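Local coordinates for PmbA-related protein (Thermotoga maritima, PDB 1VL4) that probably acts as a metallopeptidase of the U62 (PmbA/TldD) family, at residues E64-F76 / K86-K98. Residues are numbered along the deposited sequence; the frame is centred on the assembly and turned at random.
Sequences EIKVLKDGKTGTF and KCFEEALSNLQVK
A β-hairpin, strands 64-69 and 72-76 joined by a type I' turn, packs against the helix that follows it and the 3-10 segment 94-96, with Phe76, Ile65, Val67 and Gly74 meeting Cys87, Ala91 and Leu95. With CG anti to the backbone N (chi1 178°), the Phe76 ring is set between Glu90 and Cys87. Glu90 lays its CG over one face of the ring, 3.6 Å from Phe76 CD1, in a CH-pi contact, while Cys87 SG sits at the ring edge, 3.8 Å from Phe76 CE2. With Phe76 cut back to an alanine, Glu90 CG and Cys87 SG would probably lose the ring they rest against, leaving a gap. Cys87 CB also meets Ile65 CD1, and Val67 divides its methyls, CG2 touching Ala91 CB and Phe88 CE2, CG1 reaching Leu92 CD1. Gly74 lets the backbones approach closely: its CA lies 3.1 Å from Ala91 O in a CA-H...O contact; a side chain there would clash with that carbonyl. Leu95 CD2 lies 3.2 Å from Lys72 O, and its CD1 meets Lys69 CB. In segment 94-96, Asn94 ND2 donates to Thr75 O (3.1 Å) from above the carbonyl plane, and also bonds Asp57 of the second subunit. A water bridges Thr73 O and Asn94 O. Strand 72-78 is outermost in its chain's six-stranded antiparallel sheet, and Thr75 N bonds Tyr55 of the second subunit; Leu22 of helix 15-29 touches Ile65 and Phe88.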
loop_
_atom_site.group_PDB
_atom_site.type_symbol
_atom_site.label_atom_id
_atom_site.label_comp_id
_atom_site.label_asym_id
_atom_site.label_seq_id
_atom_site.Cartn_x
_atom_site.Cartn_y
_atom_site.Cartn_z
ATOM N N GLU A 64 4.461 19.379 -8.394
ATOM C CA GLU A 64 4.973 19.784 -7.106
ATOM C C GLU A 64 5.640 21.140 -7.246
ATOM O O GLU A 64 6.534 21.312 -8.086
ATOM C CB GLU A 64 6.038 18.805 -6.608
ATOM C CG GLU A 64 6.532 19.155 -5.181
ATOM C CD GLU A 64 7.757 18.341 -4.740
ATOM O OE1 GLU A 64 8.322 17.557 -5.542
ATOM O OE2 GLU A 64 8.160 18.500 -3.574
ATOM N N ILE A 65 5.247 22.061 -6.380
ATOM C CA ILE A 65 5.809 23.405 -6.319
ATOM C C ILE A 65 6.588 23.519 -4.992
ATOM O O ILE A 65 5.990 23.401 -3.903
ATOM C CB ILE A 65 4.729 24.440 -6.373
ATOM C CG1 ILE A 65 3.962 24.373 -7.697
ATOM C CG2 ILE A 65 5.317 25.879 -6.193
ATOM C CD1 ILE A 65 2.501 24.265 -7.562
ATOM N N LYS A 66 7.909 23.695 -5.073
ATOM C CA LYS A 66 8.711 23.813 -3.861
ATOM C C LYS A 66 9.463 25.155 -3.837
ATOM O O LYS A 66 10.183 25.484 -4.801
ATOM C CB LYS A 66 9.683 22.659 -3.781
ATOM C CG LYS A 66 10.525 22.581 -2.514
ATOM C CD LYS A 66 11.376 21.334 -2.546
ATOM C CE LYS A 66 10.683 20.114 -1.930
ATOM N NZ LYS A 66 11.599 18.926 -1.854
ATOM N N VAL A 67 9.294 25.901 -2.754
ATOM C CA VAL A 67 9.945 27.212 -2.590
ATOM C C VAL A 67 11.035 27.107 -1.513
ATOM O O VAL A 67 10.792 26.504 -0.451
ATOM C CB VAL A 67 8.946 28.270 -2.208
ATOM C CG1 VAL A 67 9.638 29.566 -1.857
ATOM C CG2 VAL A 67 7.935 28.479 -3.350
ATOM N N LEU A 68 12.202 27.714 -1.795
ATOM C CA LEU A 68 13.424 27.602 -0.962
ATOM C C LEU A 68 13.779 28.995 -0.478
ATOM O O LEU A 68 13.908 29.903 -1.268
ATOM C CB LEU A 68 14.536 26.990 -1.753
ATOM C CG LEU A 68 15.922 26.871 -1.119
ATOM C CD1 LEU A 68 15.921 25.890 0.031
ATOM C CD2 LEU A 68 16.893 26.416 -2.207
ATOM N N LYS A 69 13.812 29.180 0.834
ATOM C CA LYS A 69 14.229 30.443 1.439
ATOM C C LYS A 69 15.098 30.163 2.659
ATOM O O LYS A 69 14.648 29.531 3.591
ATOM C CB LYS A 69 13.035 31.269 1.859
ATOM C CG LYS A 69 13.351 32.732 2.167
ATOM C CD LYS A 69 12.100 33.436 2.649
ATOM C CE LYS A 69 12.284 34.920 2.956
ATOM N NZ LYS A 69 11.073 35.438 3.660
ATOM N N ASP A 70 16.353 30.613 2.617
ATOM C CA ASP A 70 17.301 30.515 3.733
ATOM C C ASP A 70 17.463 29.074 4.124
ATOM O O ASP A 70 17.469 28.754 5.308
ATOM C CB ASP A 70 16.859 31.331 4.958
ATOM C CG ASP A 70 16.836 32.832 4.703
ATOM O OD1 ASP A 70 17.724 33.315 3.965
ATOM O OD2 ASP A 70 15.932 33.518 5.251
ATOM N N GLY A 71 17.518 28.213 3.118
ATOM C CA GLY A 71 17.732 26.803 3.319
ATOM C C GLY A 71 16.530 26.008 3.803
ATOM O O GLY A 71 16.665 24.826 4.000
ATOM N N LYS A 72 15.393 26.670 3.999
ATOM C CA LYS A 72 14.147 26.030 4.372
ATOM C C LYS A 72 13.283 25.902 3.113
ATOM O O LYS A 72 13.317 26.805 2.257
ATOM C CB LYS A 72 13.423 26.875 5.394
ATOM C CG LYS A 72 13.926 26.718 6.801
ATOM C CD LYS A 72 13.119 27.593 7.723
ATOM C CE LYS A 72 13.998 28.144 8.848
ATOM N NZ LYS A 72 13.151 28.684 9.938
ATOM N N THR A 73 12.563 24.768 2.989
ATOM C CA THR A 73 11.561 24.552 1.915
ATOM C C THR A 73 10.078 24.553 2.373
ATOM O O THR A 73 9.741 24.368 3.547
ATOM C CB THR A 73 11.830 23.321 1.153
ATOM O OG1 THR A 73 11.792 22.174 2.019
ATOM C CG2 THR A 73 13.167 23.385 0.509
ATOM N N GLY A 74 9.218 24.901 1.425
ATOM C CA GLY A 74 7.756 24.910 1.595
ATOM C C GLY A 74 7.252 24.262 0.315
ATOM O O GLY A 74 7.735 24.583 -0.781
ATOM N N THR A 75 6.339 23.289 0.415
ATOM C CA THR A 75 5.941 22.483 -0.771
ATOM C C THR A 75 4.409 22.325 -0.870
ATOM O O THR A 75 3.783 21.973 0.145
ATOM C CB THR A 75 6.603 21.080 -0.714
ATOM O OG1 THR A 75 8.013 21.213 -0.523
ATOM C CG2 THR A 75 6.356 20.243 -2.009
ATOM N N PHE A 76 3.839 22.526 -2.081
ATOM C CA PHE A 76 2.386 22.304 -2.369
ATOM C C PHE A 76 2.306 21.416 -3.636
ATOM O O PHE A 76 3.100 21.594 -4.573
ATOM C CB PHE A 76 1.624 23.599 -2.559
ATOM C CG PHE A 76 0.170 23.400 -2.892
ATOM C CD1 PHE A 76 -0.651 22.641 -2.046
ATOM C CD2 PHE A 76 -0.368 23.889 -4.082
ATOM C CE1 PHE A 76 -2.050 22.452 -2.338
ATOM C CE2 PHE A 76 -1.732 23.698 -4.389
ATOM C CZ PHE A 76 -2.581 22.975 -3.497
ATOM N N LYS A 86 -1.902 31.390 -6.035
ATOM C CA LYS A 86 -2.418 30.629 -4.889
ATOM C C LYS A 86 -1.521 29.461 -4.542
ATOM O O LYS A 86 -1.201 29.256 -3.377
ATOM C CB LYS A 86 -3.874 30.161 -5.127
ATOM C CG LYS A 86 -4.791 31.350 -5.198
ATOM C CD LYS A 86 -6.269 31.045 -5.491
ATOM C CE LYS A 86 -7.044 32.374 -5.598
ATOM N NZ LYS A 86 -8.378 32.319 -4.956
ATOM N N CYS A 87 -1.109 28.695 -5.547
ATOM C CA CYS A 87 -0.136 27.620 -5.354
ATOM C C CYS A 87 1.183 28.080 -4.699
ATOM O O CYS A 87 1.683 27.440 -3.770
ATOM C CB CYS A 87 0.211 27.013 -6.681
ATOM S SG CYS A 87 -1.126 26.021 -7.362
ATOM N N PHE A 88 1.735 29.182 -5.208
ATOM C CA PHE A 88 2.943 29.740 -4.680
ATOM C C PHE A 88 2.743 30.184 -3.238
ATOM O O PHE A 88 3.547 29.859 -2.361
ATOM C CB PHE A 88 3.426 30.891 -5.588
ATOM C CG PHE A 88 4.589 31.654 -5.035
ATOM C CD1 PHE A 88 4.371 32.736 -4.200
ATOM C CD2 PHE A 88 5.906 31.280 -5.347
ATOM C CE1 PHE A 88 5.427 33.479 -3.673
ATOM C CE2 PHE A 88 6.970 32.011 -4.821
ATOM C CZ PHE A 88 6.723 33.115 -3.979
ATOM N N GLU A 89 1.667 30.910 -2.982
ATOM C CA GLU A 89 1.389 31.407 -1.645
ATOM C C GLU A 89 1.205 30.251 -0.641
ATOM O O GLU A 89 1.617 30.346 0.520
ATOM C CB GLU A 89 0.176 32.352 -1.649
ATOM C CG GLU A 89 0.370 33.688 -2.437
ATOM C CD GLU A 89 1.512 34.606 -1.933
ATOM O OE1 GLU A 89 2.005 34.434 -0.787
ATOM O OE2 GLU A 89 1.906 35.528 -2.700
ATOM N N GLU A 90 0.637 29.151 -1.105
ATOM C CA GLU A 90 0.471 27.956 -0.282
ATOM C C GLU A 90 1.827 27.360 0.073
ATOM O O GLU A 90 2.103 27.047 1.229
ATOM C CB GLU A 90 -0.401 26.951 -1.029
ATOM C CG GLU A 90 -0.832 25.753 -0.222
ATOM C CD GLU A 90 -1.852 26.051 0.887
ATOM O OE1 GLU A 90 -2.337 27.186 1.070
ATOM O OE2 GLU A 90 -2.128 25.108 1.624
ATOM N N ALA A 91 2.714 27.244 -0.909
ATOM C CA ALA A 91 4.068 26.670 -0.676
ATOM C C ALA A 91 4.845 27.585 0.257
ATOM O O ALA A 91 5.554 27.118 1.150
ATOM C CB ALA A 91 4.821 26.508 -1.970
ATOM N N LEU A 92 4.713 28.889 0.047
ATOM C CA LEU A 92 5.423 29.865 0.858
ATOM C C LEU A 92 4.966 29.727 2.321
ATOM O O LEU A 92 5.767 29.686 3.280
ATOM C CB LEU A 92 5.110 31.266 0.321
ATOM C CG LEU A 92 6.106 32.371 0.662
ATOM C CD1 LEU A 92 7.408 32.149 -0.061
ATOM C CD2 LEU A 92 5.504 33.766 0.334
ATOM N N SER A 93 3.655 29.594 2.505
ATOM C CA SER A 93 3.150 29.484 3.839
ATOM C C SER A 93 3.686 28.232 4.555
ATOM O O SER A 93 3.892 28.256 5.752
ATOM C CB SER A 93 1.610 29.597 3.873
ATOM O OG SER A 93 1.130 29.070 5.083
ATOM N N ASN A 94 3.944 27.156 3.844
ATOM C CA ASN A 94 4.521 25.979 4.447
ATOM C C ASN A 94 6.002 26.065 4.826
ATOM O O ASN A 94 6.555 25.108 5.391
ATOM C CB ASN A 94 4.285 24.762 3.561
ATOM C CG ASN A 94 2.776 24.394 3.447
ATOM O OD1 ASN A 94 1.969 24.763 4.286
ATOM N ND2 ASN A 94 2.437 23.658 2.405
ATOM N N LEU A 95 6.661 27.171 4.489
ATOM C CA LEU A 95 8.049 27.379 4.945
ATOM C C LEU A 95 8.165 27.336 6.463
ATOM O O LEU A 95 9.148 26.870 6.973
ATOM C CB LEU A 95 8.615 28.714 4.466
ATOM C CG LEU A 95 9.161 28.705 3.041
ATOM C CD1 LEU A 95 9.552 30.150 2.687
ATOM C CD2 LEU A 95 10.333 27.766 2.839
ATOM N N GLN A 96 7.153 27.805 7.164
ATOM C CA GLN A 96 7.137 27.766 8.633
ATOM C C GLN A 96 6.983 26.374 9.294
ATOM O O GLN A 96 7.061 26.251 10.514
ATOM C CB GLN A 96 6.010 28.672 9.124
ATOM C CG GLN A 96 4.665 28.107 8.771
ATOM C CD GLN A 96 3.537 28.990 9.117
ATOM O OE1 GLN A 96 3.195 29.139 10.285
ATOM N NE2 GLN A 96 2.904 29.561 8.104
ATOM N N VAL A 97 6.719 25.331 8.520
ATOM C CA VAL A 97 6.474 23.986 9.088
ATOM C C VAL A 97 7.844 23.401 9.522
ATOM O O VAL A 97 8.312 22.363 9.025
ATOM C CB VAL A 97 5.683 23.099 8.055
ATOM C CG1 VAL A 97 5.341 21.743 8.632
ATOM C CG2 VAL A 97 4.398 23.815 7.632
ATOM N N LYS A 98 8.476 24.122 10.465
ATOM C CA LYS A 98 9.971 24.167 10.701
ATOM C C LYS A 98 10.612 25.317 9.889
ATOM O O LYS A 98 10.756 25.237 8.661
ATOM C CB LYS A 98 10.709 22.819 10.463
ATOM C CG LYS A 98 11.333 22.186 11.727
ATOM C CD LYS A 98 10.237 21.774 12.711
ATOM C CE LYS A 98 10.778 21.246 14.031
ATOM N NZ LYS A 98 9.747 21.376 15.109
HETATM O O HOH W 1 8.732 23.757 6.187
#